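Lipolytic enzyme, G-D-S-L family (Bacteroides thetaiotaomicron, PDB 7BR2) metabolises the drug diltiazem as a gut microbial serine esterase of the SGNH/GDSL hydrolase family and may have lysophospholipase activity. Local coordinates at residues Ile114-Gln118 with Tyr165-Ser169; Arg131-Thr137 with Trp175-Asn181. All coordinates share one frame; numbering follows the deposited sequence.

Contact 1: residues Ile114-Gln118 with Tyr165-Ser169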
loop_
_atom_site.group_PDB
_atom_site.type_symbol
_atom_site.label_atom_id
_atom_site.label_comp_id
_atom_site.label_asym_id
_atom_site.label_seq_id
_atom_site.Cartn_x
_atom_site.Cartn_y
_atom_site.Cartn_z
ATOM N N ILE A 114 -15.050 -11.977 -17.430
ATOM C CA ILE A 114 -15.301 -10.728 -18.155
ATOM C C ILE A 114 -16.802 -10.476 -18.298
ATOM O O ILE A 114 -17.242 -9.317 -18.364
ATOM C CB ILE A 114 -14.581 -10.707 -19.516
ATOM C CG1 ILE A 114 -15.115 -11.798 -20.439
ATOM C CG2 ILE A 114 -13.044 -10.757 -19.344
ATOM C CD1 ILE A 114 -14.488 -11.789 -21.819
ATOM N N LYS A 115 -17.623 -11.527 -18.283
ATOM C CA LYS A 115 -19.063 -11.303 -18.270
ATOM C C LYS A 115 -19.463 -10.509 -17.026
ATOM O O LYS A 115 -20.223 -9.534 -17.114
ATOM C CB LYS A 115 -19.798 -12.651 -18.356
ATOM C CG LYS A 115 -21.331 -12.549 -18.451
ATOM C CD LYS A 115 -22.020 -13.868 -18.126
ATOM C CE LYS A 115 -23.506 -13.671 -17.873
ATOM N NZ LYS A 115 -24.307 -14.038 -19.066
ATOM N N ASN A 116 -18.932 -10.887 -15.862
ATOM C CA ASN A 116 -19.254 -10.121 -14.653
ATOM C C ASN A 116 -18.628 -8.723 -14.678
ATOM O O ASN A 116 -19.278 -7.715 -14.312
ATOM C CB ASN A 116 -18.809 -10.892 -13.419
ATOM C CG ASN A 116 -19.613 -12.145 -13.236
ATOM O OD1 ASN A 116 -20.846 -12.109 -13.306
ATOM N ND2 ASN A 116 -18.933 -13.273 -13.045
ATOM N N PHE A 117 -17.379 -8.637 -15.145
ATOM C CA PHE A 117 -16.719 -7.342 -15.228
ATOM C C PHE A 117 -17.521 -6.369 -16.069
ATOM O O PHE A 117 -17.501 -5.173 -15.793
ATOM C CB PHE A 117 -15.308 -7.467 -15.803
ATOM C CG PHE A 117 -14.646 -6.138 -16.068
ATOM C CD1 PHE A 117 -14.037 -5.438 -15.039
ATOM C CD2 PHE A 117 -14.640 -5.585 -17.338
ATOM C CE1 PHE A 117 -13.428 -4.216 -15.268
ATOM C CE2 PHE A 117 -14.034 -4.357 -17.577
ATOM C CZ PHE A 117 -13.426 -3.674 -16.540
ATOM N N GLN A 118 -18.213 -6.858 -17.104
ATOM C CA GLN A 118 -18.975 -5.970 -17.981
ATOM C C GLN A 118 -20.141 -5.328 -17.237
ATOM O O GLN A 118 -20.486 -4.165 -17.489
ATOM C CB GLN A 118 -19.473 -6.745 -19.210
ATOM C CG GLN A 118 -18.396 -6.990 -20.291
ATOM C CD GLN A 118 -18.879 -7.884 -21.435
ATOM O OE1 GLN A 118 -18.819 -9.109 -21.355
ATOM N NE2 GLN A 118 -19.339 -7.260 -22.516
ATOM N N TYR A 165 -8.110 -7.665 -20.729
ATOM C CA TYR A 165 -9.465 -7.164 -20.932
ATOM C C TYR A 165 -9.689 -5.866 -20.152
ATOM O O TYR A 165 -10.313 -4.921 -20.662
ATOM C CB TYR A 165 -10.496 -8.211 -20.534
ATOM C CG TYR A 165 -11.860 -7.866 -21.066
ATOM C CD1 TYR A 165 -12.673 -6.947 -20.406
ATOM C CD2 TYR A 165 -12.326 -8.427 -22.239
ATOM C CE1 TYR A 165 -13.915 -6.604 -20.896
ATOM C CE2 TYR A 165 -13.580 -8.098 -22.739
ATOM C CZ TYR A 165 -14.366 -7.183 -22.061
ATOM O OH TYR A 165 -15.605 -6.853 -22.553
ATOM N N GLN A 166 -9.159 -5.796 -18.924
ATOM C CA GLN A 166 -9.215 -4.550 -18.164
ATOM C C GLN A 166 -8.527 -3.410 -18.911
ATOM O O GLN A 166 -9.079 -2.310 -19.024
ATOM C CB GLN A 166 -8.559 -4.734 -16.799
ATOM C CG GLN A 166 -9.406 -5.370 -15.750
ATOM C CD GLN A 166 -8.679 -5.429 -14.435
ATOM O OE1 GLN A 166 -7.810 -6.276 -14.233
ATOM N NE2 GLN A 166 -9.012 -4.511 -13.532
ATOM N N ARG A 167 -7.304 -3.651 -19.398
ATOM C CA ARG A 167 -6.537 -2.607 -20.080
ATOM C C ARG A 167 -7.313 -2.048 -21.269
ATOM O O ARG A 167 -7.425 -0.827 -21.439
ATOM C CB ARG A 167 -5.167 -3.152 -20.514
ATOM C CG ARG A 167 -4.200 -2.101 -21.102
ATOM C CD ARG A 167 -3.011 -2.731 -21.880
ATOM N NE ARG A 167 -2.115 -3.580 -21.074
ATOM C CZ ARG A 167 -1.048 -3.140 -20.395
ATOM N NH1 ARG A 167 -0.717 -1.850 -20.411
ATOM N NH2 ARG A 167 -0.297 -3.988 -19.696
ATOM N N GLU A 168 -7.889 -2.932 -22.083
ATOM C CA GLU A 168 -8.588 -2.464 -23.272
ATOM C C GLU A 168 -9.895 -1.766 -22.923
ATOM O O GLU A 168 -10.262 -0.781 -23.584
ATOM C CB GLU A 168 -8.828 -3.636 -24.224
ATOM C CG GLU A 168 -7.511 -4.296 -24.614
ATOM C CD GLU A 168 -7.662 -5.631 -25.318
ATOM O OE1 GLU A 168 -8.812 -6.071 -25.545
ATOM O OE2 GLU A 168 -6.616 -6.248 -25.630
ATOM N N SER A 169 -10.597 -2.230 -21.878
ATOM C CA SER A 169 -11.772 -1.495 -21.416
ATOM C C SER A 169 -11.387 -0.088 -20.976
ATOM O O SER A 169 -12.075 0.889 -21.304
ATOM C CB SER A 169 -12.462 -2.264 -20.282
ATOM O OG SER A 169 -13.603 -1.566 -19.800
#
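Tyr165 reaches from helix 155-173 across to Ile114, Phe117 and Gln118 of helix 102-125. Its CB already lies 3.8 Å from Ile114 CG2. With CG set anti to the backbone N (chi1 -165°), the ring is directed at helix 102-125. The same methyl, Ile114 CG2, lies over one face of the ring, 3.6 Å from Tyr165 CG, a CH-pi contact. Farther out on the CD2 side, Tyr165 CE2 meets Ile114 CD1 at 3.9 Å. Along the CD1-CE1 flank, Phe117 comes in obliquely, its CD2 3.8 Å from Tyr165 CE1; the two ring planes stand at 84°. At the tip, Tyr165 OH rests against Gln118 CG at 3.6 Å.

Phe117 carries the contact one turn onward, its ring edge receiving Ser169 OG at 3.6 Å from CE2, while Ser169 OG is hydrogen-bonded to Glu121. The axes of the two helical segments, 11.8 Å apart at closest and 30° from parallel, are bridged chiefly by these aromatic rings. Both helices pack against the parallel sheet of the SGNH-type alpha/beta domain, Phe117 and Gln166 also touching Met134 of strand 131-136. The segments therefore adhere through apolar and aromatic surfaces, and the buried serine hydroxyl finds its polar partner on helix 102-125.

Contact 2: residues Arg131-Thr137 with Trp175-Asn181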
loop_
_atom_site.group_PDB
_atom_site.type_symbol
_atom_site.label_atom_id
_atom_site.label_comp_id
_atom_site.label_asym_id
_atom_site.label_seq_id
_atom_site.Cartn_x
_atom_site.Cartn_y
_atom_site.Cartn_z
ATOM N N ARG A 131 -13.157 9.194 -10.770
ATOM C CA ARG A 131 -12.067 8.708 -11.597
ATOM C C ARG A 131 -11.898 7.198 -11.418
ATOM O O ARG A 131 -11.708 6.714 -10.293
ATOM C CB ARG A 131 -10.783 9.448 -11.234
ATOM C CG ARG A 131 -9.570 9.031 -12.050
ATOM C CD ARG A 131 -8.536 10.148 -12.132
ATOM N NE ARG A 131 -7.979 10.590 -10.854
ATOM C CZ ARG A 131 -6.823 10.161 -10.349
ATOM N NH1 ARG A 131 -6.103 9.254 -11.003
ATOM N NH2 ARG A 131 -6.384 10.639 -9.189
ATOM N N ILE A 132 -11.943 6.456 -12.528
ATOM C CA ILE A 132 -11.839 4.999 -12.519
ATOM C C ILE A 132 -10.411 4.599 -12.876
ATOM O O ILE A 132 -9.848 5.087 -13.863
ATOM C CB ILE A 132 -12.852 4.361 -13.490
ATOM C CG1 ILE A 132 -14.274 4.844 -13.197
ATOM C CG2 ILE A 132 -12.826 2.850 -13.380
ATOM C CD1 ILE A 132 -14.778 4.434 -11.821
ATOM N N VAL A 133 -9.814 3.718 -12.072
ATOM C CA VAL A 133 -8.451 3.242 -12.302
ATOM C C VAL A 133 -8.452 1.714 -12.313
ATOM O O VAL A 133 -8.576 1.076 -11.253
ATOM C CB VAL A 133 -7.473 3.776 -11.249
ATOM C CG1 VAL A 133 -6.070 3.264 -11.517
ATOM C CG2 VAL A 133 -7.503 5.312 -11.223
ATOM N N MET A 134 -8.279 1.122 -13.496
ATOM C CA MET A 134 -8.095 -0.322 -13.573
ATOM C C MET A 134 -6.700 -0.663 -13.077
ATOM O O MET A 134 -5.718 -0.079 -13.542
ATOM C CB MET A 134 -8.284 -0.805 -15.011
ATOM C CG MET A 134 -9.691 -0.631 -15.559
ATOM S SD MET A 134 -10.887 -1.713 -14.776
ATOM C CE MET A 134 -12.068 -0.535 -14.116
ATOM N N THR A 135 -6.602 -1.565 -12.100
ATOM C CA THR A 135 -5.308 -1.957 -11.540
ATOM C C THR A 135 -5.199 -3.470 -11.659
ATOM O O THR A 135 -5.893 -4.206 -10.948
ATOM C CB THR A 135 -5.132 -1.514 -10.084
ATOM O OG1 THR A 135 -5.952 -2.326 -9.232
ATOM C CG2 THR A 135 -5.535 -0.096 -9.913
ATOM N N GLY A 136 -4.318 -3.932 -12.548
ATOM C CA GLY A 136 -4.164 -5.353 -12.791
ATOM C C GLY A 136 -3.652 -6.050 -11.556
ATOM O O GLY A 136 -2.663 -5.604 -10.972
ATOM N N THR A 137 -4.344 -7.100 -11.115
ATOM C CA THR A 137 -3.996 -7.747 -9.854
ATOM C C THR A 137 -2.553 -8.253 -9.845
ATOM O O THR A 137 -1.964 -8.575 -10.885
ATOM C CB THR A 137 -4.924 -8.925 -9.570
ATOM O OG1 THR A 137 -4.452 -9.623 -8.414
ATOM C CG2 THR A 137 -4.955 -9.891 -10.745
ATOM N N TRP A 175 -10.403 5.600 -19.021
ATOM C CA TRP A 175 -9.950 5.329 -17.669
ATOM C C TRP A 175 -8.443 5.112 -17.663
ATOM O O TRP A 175 -7.852 4.724 -18.669
ATOM C CB TRP A 175 -10.652 4.094 -17.117
ATOM C CG TRP A 175 -12.121 4.223 -17.110
ATOM C CD1 TRP A 175 -12.831 5.385 -17.089
ATOM C CD2 TRP A 175 -13.078 3.160 -17.064
ATOM N NE1 TRP A 175 -14.173 5.114 -17.063
ATOM C CE2 TRP A 175 -14.355 3.755 -17.040
ATOM C CE3 TRP A 175 -12.980 1.766 -17.043
ATOM C CZ2 TRP A 175 -15.533 3.000 -17.003
ATOM C CZ3 TRP A 175 -14.151 1.016 -17.008
ATOM C CH2 TRP A 175 -15.408 1.635 -16.985
ATOM N N GLU A 176 -7.830 5.334 -16.501
ATOM C CA GLU A 176 -6.410 5.067 -16.345
ATOM C C GLU A 176 -6.181 3.583 -16.071
ATOM O O GLU A 176 -7.085 2.856 -15.660
ATOM C CB GLU A 176 -5.814 5.928 -15.224
ATOM C CG GLU A 176 -6.133 7.419 -15.390
ATOM C CD GLU A 176 -5.796 8.263 -14.167
ATOM O OE1 GLU A 176 -5.061 9.259 -14.327
ATOM O OE2 GLU A 176 -6.284 7.949 -13.058
ATOM N N PHE A 177 -4.952 3.130 -16.321
ATOM C CA PHE A 177 -4.619 1.724 -16.149
ATOM C C PHE A 177 -3.217 1.608 -15.572
ATOM O O PHE A 177 -2.297 2.310 -16.005
ATOM C CB PHE A 177 -4.693 0.953 -17.484
ATOM C CG PHE A 177 -4.217 -0.480 -17.386
ATOM C CD1 PHE A 177 -2.867 -0.810 -17.533
ATOM C CD2 PHE A 177 -5.124 -1.507 -17.132
ATOM C CE1 PHE A 177 -2.431 -2.129 -17.422
ATOM C CE2 PHE A 177 -4.698 -2.836 -17.028
ATOM C CZ PHE A 177 -3.347 -3.144 -17.174
ATOM N N THR A 178 -3.056 0.689 -14.621
ATOM C CA THR A 178 -1.749 0.276 -14.138
ATOM C C THR A 178 -1.814 -1.213 -13.827
ATOM O O THR A 178 -2.890 -1.768 -13.599
ATOM C CB THR A 178 -1.318 1.071 -12.909
ATOM O OG1 THR A 178 0.019 0.705 -12.559
ATOM C CG2 THR A 178 -2.239 0.778 -11.735
ATOM N N ASP A 179 -0.657 -1.868 -13.832
ATOM C CA ASP A 179 -0.605 -3.319 -13.712
ATOM C C ASP A 179 0.413 -3.718 -12.660
ATOM O O ASP A 179 1.542 -3.214 -12.664
ATOM C CB ASP A 179 -0.267 -3.969 -15.056
ATOM C CG ASP A 179 -0.242 -5.487 -14.981
ATOM O OD1 ASP A 179 -0.988 -6.067 -14.150
ATOM O OD2 ASP A 179 0.530 -6.100 -15.751
ATOM N N TRP A 180 0.001 -4.585 -11.733
ATOM C CA TRP A 180 0.948 -5.195 -10.807
ATOM C C TRP A 180 1.508 -6.512 -11.323
ATOM O O TRP A 180 2.552 -6.954 -10.848
ATOM C CB TRP A 180 0.293 -5.457 -9.439
ATOM C CG TRP A 180 0.070 -4.265 -8.521
ATOM C CD1 TRP A 180 0.997 -3.333 -8.125
ATOM C CD2 TRP A 180 -1.148 -3.928 -7.846
ATOM N NE1 TRP A 180 0.417 -2.426 -7.269
ATOM C CE2 TRP A 180 -0.898 -2.770 -7.081
ATOM C CE3 TRP A 180 -2.432 -4.489 -7.825
ATOM C CZ2 TRP A 180 -1.882 -2.165 -6.297
ATOM C CZ3 TRP A 180 -3.414 -3.878 -7.049
ATOM C CH2 TRP A 180 -3.131 -2.729 -6.298
ATOM N N ASN A 181 0.819 -7.152 -12.263
ATOM C CA ASN A 181 1.119 -8.540 -12.601
ATOM C C ASN A 181 2.483 -8.662 -13.279
ATOM O O ASN A 181 3.364 -9.389 -12.805
ATOM C CB ASN A 181 0.002 -9.093 -13.491
ATOM C CG ASN A 181 -0.066 -10.600 -13.464
ATOM O OD1 ASN A 181 0.835 -11.281 -13.948
ATOM N ND2 ASN A 181 -1.138 -11.134 -12.884
#
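Ile132 and Trp175 lie side by side and point the same way, the isoleucine laid flat against the indole. Ile132 CB sits 3.6 Å from the centroid of the five-membered ring, only 6° off its normal, while CG2 reaches toward the six-membered ring. Met134, bent at chi2 (-69°), brings its CE to 3.8 Å from Trp175 CE3 at an oblique angle.

The opposite sheet face carries Val133, Thr135, Glu176 and Thr178. Here Glu176 OE2 meets the edge of the Arg131 guanidinium through NH1 in a salt bridge, the two planes being 83° apart; it is modelled so short that its exact length is doubtful. The threonines touch through their methyls, Thr135 CG2 to Thr178 CG2 at 3.9 Å, and Thr135 CB lies over a face of the Trp180 ring.

Between these faces the parallel strands are joined by alternating backbone bonds, including Thr178 N to Met134 O at 3.0 Å and Gly136 N to Thr178 O at 2.8 Å. Asp179 OD1 approaches Gly136 CA to 3.5 Å and accepts from Asn181 N, capping the turn into helix 181-194.

Strand 176-179 forms the edge of the five-stranded parallel sheet, with strand 131-136 between it and strand 82-85. Helix 155-173 completes the beta-alpha-beta crossover, touching Met134 and Phe177, while helix 102-125 packs on Met134 and Trp175.

Contacts 1 and 2 are neighbouring layers of one alpha/beta fold, their centres about 12 Å apart. Both are largely buried, but contact 1 reaches an exposed margin at Gln118, whereas contact 2 has no exposed residue among those that touch. Helix 155-173 links them, supplying one side of contact 1 and connecting the two strands of contact 2. The layers meet where Phe117 and Gln166 pack on Met134 and Ser169 on Trp175. Their chemistry follows their place: the helix pair relies on side-chain packing, while the strands are zipped by backbone hydrogen bonds, with a salt bridge and a capping bond towards their ends.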